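Local coordinates for protein glycosyl hydrolase family 10 (Bacteroides intestinalis DSM 17393, PDB 4QPW) that binds the xylo-oligosaccharide xylohexaose, and probably xylan, as a carbohydrate-binding module of a longer enzyme that probably hydrolyses glycosidic bonds, at residues 19-22 against 28-31; 42-47 against 52-57; 82-87 against 132-137. All coordinates share one frame; numbering follows the deposited sequence.

Contact 1: 19-22 against 28-31; sequences NEVN and TTTI. With XYP (beta-D-xylopyranose), chain B.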
# COMPACT_ATOMS: atom_id res chain seq x y z
N ASN A 19 -2.71 4.35 -10.14
CA ASN A 19 -1.30 4.23 -9.94
C ASN A 19 -0.56 5.10 -10.94
O ASN A 19 -1.11 5.51 -11.98
CB ASN A 19 -0.83 2.83 -9.98
CG ASN A 19 -1.11 2.17 -11.27
OD1 ASN A 19 -0.21 2.21 -12.18
ND2 ASN A 19 -2.29 1.64 -11.55
N GLU A 20 0.69 5.46 -10.61
CA GLU A 20 1.48 6.34 -11.48
C GLU A 20 2.93 5.93 -11.34
O GLU A 20 3.56 6.13 -10.31
CB GLU A 20 1.29 7.77 -11.14
CG GLU A 20 2.01 8.76 -12.09
CD GLU A 20 1.66 10.16 -11.65
OE1 GLU A 20 2.16 10.62 -10.69
OE2 GLU A 20 0.61 10.71 -12.04
N VAL A 21 3.47 5.43 -12.44
CA VAL A 21 4.92 5.13 -12.56
C VAL A 21 5.52 6.30 -13.37
O VAL A 21 5.11 6.51 -14.53
CB VAL A 21 5.15 3.82 -13.26
CG1 VAL A 21 6.64 3.55 -13.46
CG2 VAL A 21 4.54 2.67 -12.51
N ASN A 22 6.33 7.08 -12.74
CA ASN A 22 7.03 8.15 -13.48
C ASN A 22 7.76 7.56 -14.68
O ASN A 22 8.30 6.51 -14.69
CB ASN A 22 8.02 8.81 -12.53
CG ASN A 22 8.56 10.12 -13.05
OD1 ASN A 22 9.48 10.09 -13.92
ND2 ASN A 22 8.02 11.19 -12.67
N THR A 28 11.21 -0.46 -16.57
CA THR A 28 11.78 -1.39 -15.64
C THR A 28 10.86 -1.66 -14.40
O THR A 28 11.31 -2.29 -13.45
CB THR A 28 13.17 -0.91 -15.22
OG1 THR A 28 13.11 0.42 -14.86
CG2 THR A 28 14.18 -1.08 -16.39
N THR A 29 9.62 -1.19 -14.48
CA THR A 29 8.65 -1.26 -13.33
C THR A 29 7.40 -1.88 -13.85
O THR A 29 6.88 -1.53 -14.93
CB THR A 29 8.40 0.12 -12.85
OG1 THR A 29 9.61 0.80 -12.49
CG2 THR A 29 7.45 0.09 -11.63
N THR A 30 6.78 -2.76 -13.02
CA THR A 30 5.46 -3.27 -13.27
C THR A 30 4.65 -3.27 -11.98
O THR A 30 5.17 -3.53 -10.90
CB THR A 30 5.43 -4.66 -13.86
OG1 THR A 30 6.03 -5.53 -13.11
CG2 THR A 30 6.23 -4.72 -15.12
N ILE A 31 3.38 -2.92 -12.09
CA ILE A 31 2.38 -2.97 -10.99
C ILE A 31 1.16 -3.75 -11.44
O ILE A 31 0.54 -3.40 -12.48
CB ILE A 31 1.96 -1.56 -10.56
CG1 ILE A 31 3.12 -0.72 -10.10
CG2 ILE A 31 0.86 -1.63 -9.50
CD1 ILE A 31 2.78 0.71 -9.85
C1 XYP B . -1.87 13.31 -8.59
C2 XYP B . -0.77 13.33 -9.68
C3 XYP B . 0.49 12.88 -8.99
C4 XYP B . 0.76 13.58 -7.70
C5 XYP B . -0.44 13.50 -6.78
O2 XYP B . -1.08 12.52 -10.80
O3 XYP B . 1.65 13.01 -9.87
O4 XYP B . 1.86 12.93 -7.03
O5 XYP B . -1.59 14.05 -7.45

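Contact 2: 42-47 against 52-57; sequences IKTSVA and HFIQYH. With XYP (beta-D-xylopyranose), chain C; XYP (beta-D-xylopyranose), chain B.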
# COMPACT_ATOMS: atom_id res chain seq x y z
N ILE A 42 4.54 -5.35 -7.09
CA ILE A 42 5.25 -4.15 -7.61
C ILE A 42 6.70 -4.61 -7.84
O ILE A 42 7.43 -4.92 -6.85
CB ILE A 42 5.17 -2.97 -6.71
CG1 ILE A 42 3.67 -2.64 -6.41
CG2 ILE A 42 5.94 -1.79 -7.29
CD1 ILE A 42 3.16 -3.19 -5.08
N LYS A 43 7.12 -4.71 -9.10
CA LYS A 43 8.46 -5.19 -9.44
C LYS A 43 9.27 -4.12 -10.10
O LYS A 43 8.80 -3.49 -11.05
CB LYS A 43 8.37 -6.35 -10.36
CG LYS A 43 7.96 -7.60 -9.79
CD LYS A 43 8.36 -8.73 -10.76
CE LYS A 43 9.82 -8.57 -11.13
NZ LYS A 43 10.54 -9.87 -11.17
N THR A 44 10.48 -3.94 -9.63
CA THR A 44 11.40 -2.88 -10.10
C THR A 44 12.76 -3.48 -10.29
O THR A 44 13.25 -4.31 -9.52
CB THR A 44 11.55 -1.78 -9.18
OG1 THR A 44 11.87 -2.32 -7.88
CG2 THR A 44 10.31 -0.94 -9.07
N SER A 45 13.45 -3.07 -11.40
CA SER A 45 14.90 -3.44 -11.57
C SER A 45 15.75 -2.26 -11.48
O SER A 45 17.03 -2.44 -11.40
CB SER A 45 15.12 -4.26 -12.83
OG SER A 45 14.84 -3.49 -13.95
N VAL A 46 15.28 -1.05 -11.45
CA VAL A 46 16.05 0.21 -11.38
C VAL A 46 15.39 1.11 -10.35
O VAL A 46 14.16 1.44 -10.49
CB VAL A 46 16.15 0.95 -12.77
CG1 VAL A 46 16.92 2.24 -12.60
CG2 VAL A 46 16.78 0.05 -13.81
N ALA A 47 16.09 1.61 -9.37
CA ALA A 47 15.52 2.57 -8.42
C ALA A 47 15.16 3.83 -9.09
O ALA A 47 15.97 4.36 -9.97
CB ALA A 47 16.51 2.84 -7.30
N HIS A 52 8.39 8.87 -4.58
CA HIS A 52 7.04 8.98 -5.12
C HIS A 52 6.98 8.70 -6.59
O HIS A 52 5.85 8.68 -7.10
CB HIS A 52 6.42 10.33 -4.81
CG HIS A 52 6.96 11.51 -5.61
ND1 HIS A 52 6.39 12.02 -6.76
CD2 HIS A 52 8.06 12.23 -5.36
CE1 HIS A 52 7.16 13.05 -7.19
NE2 HIS A 52 8.13 13.20 -6.33
N PHE A 53 8.11 8.49 -7.27
CA PHE A 53 8.02 8.18 -8.67
C PHE A 53 7.49 6.80 -8.96
O PHE A 53 7.22 6.47 -10.11
CB PHE A 53 9.45 8.29 -9.26
CG PHE A 53 9.86 9.71 -9.64
CD1 PHE A 53 9.25 10.77 -9.25
CD2 PHE A 53 10.97 9.86 -10.50
CE1 PHE A 53 9.68 12.10 -9.65
CE2 PHE A 53 11.42 11.16 -10.86
CZ PHE A 53 10.80 12.24 -10.48
N ILE A 54 7.31 5.91 -7.93
CA ILE A 54 6.52 4.67 -8.09
C ILE A 54 5.46 4.74 -7.00
O ILE A 54 5.81 4.53 -5.80
CB ILE A 54 7.33 3.46 -8.04
CG1 ILE A 54 8.45 3.47 -9.11
CG2 ILE A 54 6.43 2.24 -8.24
CD1 ILE A 54 9.37 2.29 -9.07
N GLN A 55 4.26 5.15 -7.36
CA GLN A 55 3.17 5.38 -6.35
C GLN A 55 1.90 4.78 -6.83
O GLN A 55 1.62 4.70 -8.05
CB GLN A 55 3.04 6.87 -6.02
CG GLN A 55 2.61 7.73 -7.21
CD GLN A 55 2.42 9.17 -6.84
OE1 GLN A 55 2.10 9.53 -5.71
NE2 GLN A 55 2.68 10.06 -7.82
N TYR A 56 1.10 4.27 -5.87
CA TYR A 56 -0.04 3.45 -6.24
C TYR A 56 -0.99 3.41 -5.06
O TYR A 56 -0.57 3.31 -3.91
CB TYR A 56 0.42 2.04 -6.68
CG TYR A 56 1.50 1.40 -5.85
CD1 TYR A 56 2.86 1.71 -6.08
CD2 TYR A 56 1.24 0.53 -4.81
CE1 TYR A 56 3.86 1.25 -5.28
CE2 TYR A 56 2.21 0.02 -4.05
CZ TYR A 56 3.55 0.37 -4.24
OH TYR A 56 4.54 -0.19 -3.46
N HIS A 57 -2.27 3.40 -5.37
CA HIS A 57 -3.26 3.15 -4.29
C HIS A 57 -3.34 1.67 -4.09
O HIS A 57 -3.46 0.86 -5.04
CB HIS A 57 -4.64 3.65 -4.70
CG HIS A 57 -4.74 5.15 -4.82
ND1 HIS A 57 -5.93 5.73 -5.22
CD2 HIS A 57 -3.83 6.14 -4.61
CE1 HIS A 57 -5.74 7.04 -5.27
NE2 HIS A 57 -4.50 7.32 -4.93
C1 XYP C . 2.36 13.62 -5.92
C2 XYP C . 2.89 12.62 -4.94
C3 XYP C . 3.56 13.30 -3.75
C4 XYP C . 4.63 14.29 -4.30
C5 XYP C . 4.01 15.15 -5.33
O2 XYP C . 1.83 11.81 -4.43
O3 XYP C . 4.16 12.29 -2.89
O4 XYP C . 5.12 15.02 -3.16
O5 XYP C . 3.50 14.41 -6.42
C1 XYP B . -1.87 13.31 -8.59
C2 XYP B . -0.77 13.33 -9.68
C3 XYP B . 0.49 12.88 -8.99
C4 XYP B . 0.76 13.58 -7.70
C5 XYP B . -0.44 13.50 -6.78
O2 XYP B . -1.08 12.52 -10.80
O3 XYP B . 1.65 13.01 -9.87
O4 XYP B . 1.86 12.93 -7.03
O5 XYP B . -1.59 14.05 -7.45

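Contact 3: 82-87 against 132-137; sequences GKLNFG and IQIKYV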
# COMPACT_ATOMS: atom_id res chain seq x y z
N GLY A 82 13.20 -3.88 2.80
CA GLY A 82 13.00 -2.56 2.30
C GLY A 82 11.89 -1.86 3.00
O GLY A 82 11.34 -2.39 4.00
N LYS A 83 11.60 -0.63 2.57
CA LYS A 83 10.61 0.21 3.18
C LYS A 83 9.51 0.65 2.22
O LYS A 83 9.77 1.01 1.06
CB LYS A 83 11.29 1.47 3.75
CG LYS A 83 10.39 2.47 4.41
CD LYS A 83 11.05 3.78 4.84
CE LYS A 83 11.65 3.51 6.17
NZ LYS A 83 12.85 4.39 6.38
N LEU A 84 8.27 0.55 2.72
CA LEU A 84 6.99 0.93 2.03
C LEU A 84 6.55 2.28 2.68
O LEU A 84 6.34 2.20 3.90
CB LEU A 84 5.94 -0.31 2.16
CG LEU A 84 4.87 -0.31 1.26
CD1 LEU A 84 5.30 -0.49 -0.19
CD2 LEU A 84 3.87 -1.40 1.62
N ASN A 85 6.44 3.39 2.06
CA ASN A 85 5.84 4.57 2.63
C ASN A 85 4.37 4.63 2.29
O ASN A 85 3.97 4.17 1.18
CB ASN A 85 6.52 5.83 2.12
CG ASN A 85 7.96 5.87 2.60
OD1 ASN A 85 8.83 5.33 1.92
ND2 ASN A 85 8.14 6.23 3.78
N PHE A 86 3.52 5.13 3.16
CA PHE A 86 2.09 5.23 2.91
C PHE A 86 1.50 6.41 3.48
O PHE A 86 2.08 7.02 4.46
CB PHE A 86 1.38 3.92 3.33
CG PHE A 86 1.48 3.65 4.78
CD1 PHE A 86 0.77 4.35 5.67
CD2 PHE A 86 2.39 2.72 5.22
CE1 PHE A 86 0.92 4.15 7.03
CE2 PHE A 86 2.55 2.52 6.59
CZ PHE A 86 1.82 3.23 7.45
N GLY A 87 0.32 6.79 3.02
CA GLY A 87 -0.55 7.73 3.70
C GLY A 87 -1.97 7.29 3.58
O GLY A 87 -2.35 6.77 2.49
N ILE A 132 7.99 -6.25 -4.41
CA ILE A 132 7.08 -6.06 -3.24
C ILE A 132 5.81 -6.80 -3.54
O ILE A 132 5.23 -6.68 -4.64
CB ILE A 132 6.86 -4.59 -3.02
CG1 ILE A 132 8.17 -3.89 -2.68
CG2 ILE A 132 5.78 -4.41 -1.95
CD1 ILE A 132 8.03 -2.39 -2.64
N GLN A 133 5.32 -7.59 -2.59
CA GLN A 133 4.02 -8.28 -2.67
C GLN A 133 3.13 -7.89 -1.52
O GLN A 133 3.58 -7.80 -0.36
CB GLN A 133 4.27 -9.76 -2.68
CG GLN A 133 5.07 -10.21 -3.94
CD GLN A 133 5.30 -11.72 -3.98
OE1 GLN A 133 5.41 -12.36 -2.93
NE2 GLN A 133 5.28 -12.27 -5.13
N ILE A 134 1.87 -7.58 -1.84
CA ILE A 134 0.87 -7.11 -0.87
C ILE A 134 -0.32 -8.02 -0.97
O ILE A 134 -0.96 -8.16 -2.01
CB ILE A 134 0.52 -5.64 -1.13
CG1 ILE A 134 1.75 -4.77 -0.94
CG2 ILE A 134 -0.64 -5.23 -0.19
CD1 ILE A 134 1.57 -3.32 -1.37
N LYS A 135 -0.64 -8.72 0.14
CA LYS A 135 -1.71 -9.70 0.11
C LYS A 135 -3.13 -9.09 0.35
O LYS A 135 -4.08 -9.58 -0.25
CB LYS A 135 -1.41 -10.74 1.21
CG LYS A 135 -2.14 -12.01 1.18
CD LYS A 135 -1.68 -12.89 0.03
CE LYS A 135 -2.39 -14.26 0.01
NZ LYS A 135 -2.03 -15.05 -1.19
N TYR A 136 -3.20 -8.13 1.23
CA TYR A 136 -4.50 -7.50 1.59
C TYR A 136 -4.21 -6.22 2.28
O TYR A 136 -3.11 -5.99 2.81
CB TYR A 136 -5.40 -8.42 2.47
CG TYR A 136 -4.76 -8.87 3.78
CD1 TYR A 136 -4.71 -8.02 4.88
CD2 TYR A 136 -4.19 -10.13 3.92
CE1 TYR A 136 -4.19 -8.45 6.09
CE2 TYR A 136 -3.65 -10.55 5.08
CZ TYR A 136 -3.61 -9.70 6.12
OH TYR A 136 -3.03 -10.09 7.40
N VAL A 137 -5.28 -5.40 2.34
CA VAL A 137 -5.32 -4.17 3.11
C VAL A 137 -6.63 -4.10 3.86
O VAL A 137 -7.70 -4.37 3.25
CB VAL A 137 -5.19 -2.92 2.16
CG1 VAL A 137 -5.17 -1.67 2.95
CG2 VAL A 137 -3.92 -3.02 1.33

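Contact 1: 19-22 against 28-31
Val-21 and Ile-31 make the closest approach here: CG2 of the valine lies 3.7 Å from CD1 of the isoleucine as the two side chains pass alongside one another from opposing strands. The other branch of Val-21 points at Thr-29 tip to tip, with Val-21 CG1 3.9 Å from Thr-29 CB, and the threonine methyl sits against both valine methyls. Thr-29 can offer carbon because its hydroxyl is hydrogen-bonded to the carbonyl O of Val-25. Strands 19-21 and 29-31 belong to the two facing antiparallel sheets of a beta-sandwich; they run at 173° to each other with axes 8.8 Å apart, a spacing of layers packed through side chains. Strand 19-21 is an edge strand of its sheet within this chain, and packing thins from the buried Thr-29 toward the partly exposed Asn-19, whose OD1 merely skirts Ile-31 CD1 at 4.1 Å while its ND2 is bonded to the carbonyl O of Phe-17. On the other face of the strand, Glu-20 leaves the sandwich and enters the glycan pocket. Its CG lies anti to the backbone N (chi1 -176°), and the extended chain carries the carboxylate to the xylose of chain B. There it accepts two hydrogen bonds, O3 to Glu-20 OE1 at 2.6 Å and O2 to Glu-20 OE2 at 2.8 Å, which together fix the turn of the carboxylate.

Contact 2: 42-47 against 52-57
The strands carrying Ile-42 and Tyr-56, 42-44 and 54-57, run antiparallel at 174° in opposing sheets, with axes 10.0 Å apart; Ile-42 and Ile-54 are the facing pair. Between the sheets, Ile-42 lies over a face of the Tyr-56 ring in a CH-pi contact, its CG1 3.9 Å from the ring centroid and 20° off the normal. The terminal CD1 of Ile-42 reaches further, to 3.5 Å from Tyr-56 CE2. Tyr-56 holds its CG between backbone N and carbonyl carbon (chi1 42°), which lays the ring across the gap between the sheets, and its buried hydroxyl is hydrogen-bonded to OG of Ser-125. Beside the ring, the CG2 methyls of Ile-42 and Ile-54 pass at 4.2 Å. Packing is tightest between Thr-44 CG2 and Ile-54 CD1, at 3.4 Å, shorter than usual for two carbons; the hydroxyl of Thr-44 turns instead to the carbonyl O of Phe-128. With an alanine here instead of Tyr-56, Ile-42 would probably lose the ring face it lies on and Ser-125 its phenolic partner. Across strand 54-57 the character reverses. Gln-55 spans two xyloses: O2 of chain C gives a bond to Gln-55 OE1 at 2.6 Å, and Gln-55 NE2 gives one to O4 of chain B at 3.1 Å, while the His-52 ring presents a face to C4 of chain C. One short strand thus joins an apolar interior, where the Thr-44 and Tyr-56 hydroxyls find partners, to a xylan-binding surface that both donates and accepts hydrogen bonds.

Contact 3: 82-87 against 132-137
Leu-84 turns its CG anti to the backbone N (chi1 -162°), and the next torsion (chi2 66°) turns the fork so that each methyl meets a different isoleucine of segment 132-137. CD1 of Leu-84 lies 4.1 Å from CD1 of Ile-132, and CD2 of Leu-84 lies 4.2 Å from CD1 of Ile-134. Both isoleucines extend in the same way, with CD1 anti to CA (chi2 172°), and so present their terminal methyls rather than their branch methyls to the leucine. The fork of Leu-84 therefore straddles two positions on the same inward face of strand 130-141, and it reaches Ile-132 at a slant. Side chains fill the gap, as between the layers of a beta-sandwich: the nearest CA atoms, of Leu-84 and Ile-132, are 8.8 Å apart. The contact is small, burying 113 Å² in all, and wholly apolar, with ordinary van der Waals spacing.

Past Ile-134 the alternation breaks. Lys-135 has a helix-like backbone, and it and Tyr-136 both turn to the outer face before Val-137 points inward again, an arrangement consistent with a classic beta bulge. Polar bonds are made on that outer face: Gln-133 bonds through its amide to Arg-77 and Glu-41, and the Tyr-136 hydroxyl bonds to Glu-107. Further along strand 82-89, Phe-86 continues the inner layer, meeting Phe-110 edge to face. No helix covers the contact; Met-74 of strand 69-78 and Phe-101 of strand 95-101 pack against Leu-84, Phe-101 also touches Ile-132, and Ile-42 of strand 39-44 lies beside Ile-134.

In the fold
All three contacts span the same two facing sheets. Contacts 1 and 2 are close neighbours, their centres about 5 Å apart, stitched by backbone bonds such as Glu-20 N to Gln-55 O at 2.8 Å; this pairing sets Glu-20 and Gln-55 side by side on the xylose of chain B. Contact 3 lies deeper, its centre about 11 Å from that of contact 2, and is joined to it by Ile-42 O to Ile-132 N at 2.8 Å and by Leu-84 CD1 packing on Tyr-56 OH at 3.4 Å. Strand 82-89 also pairs with strand 120-124, which supplies Met-122 and Gln-124 to the pocket; the side chain of Leu-84 is about 13 Å from a bound xylose.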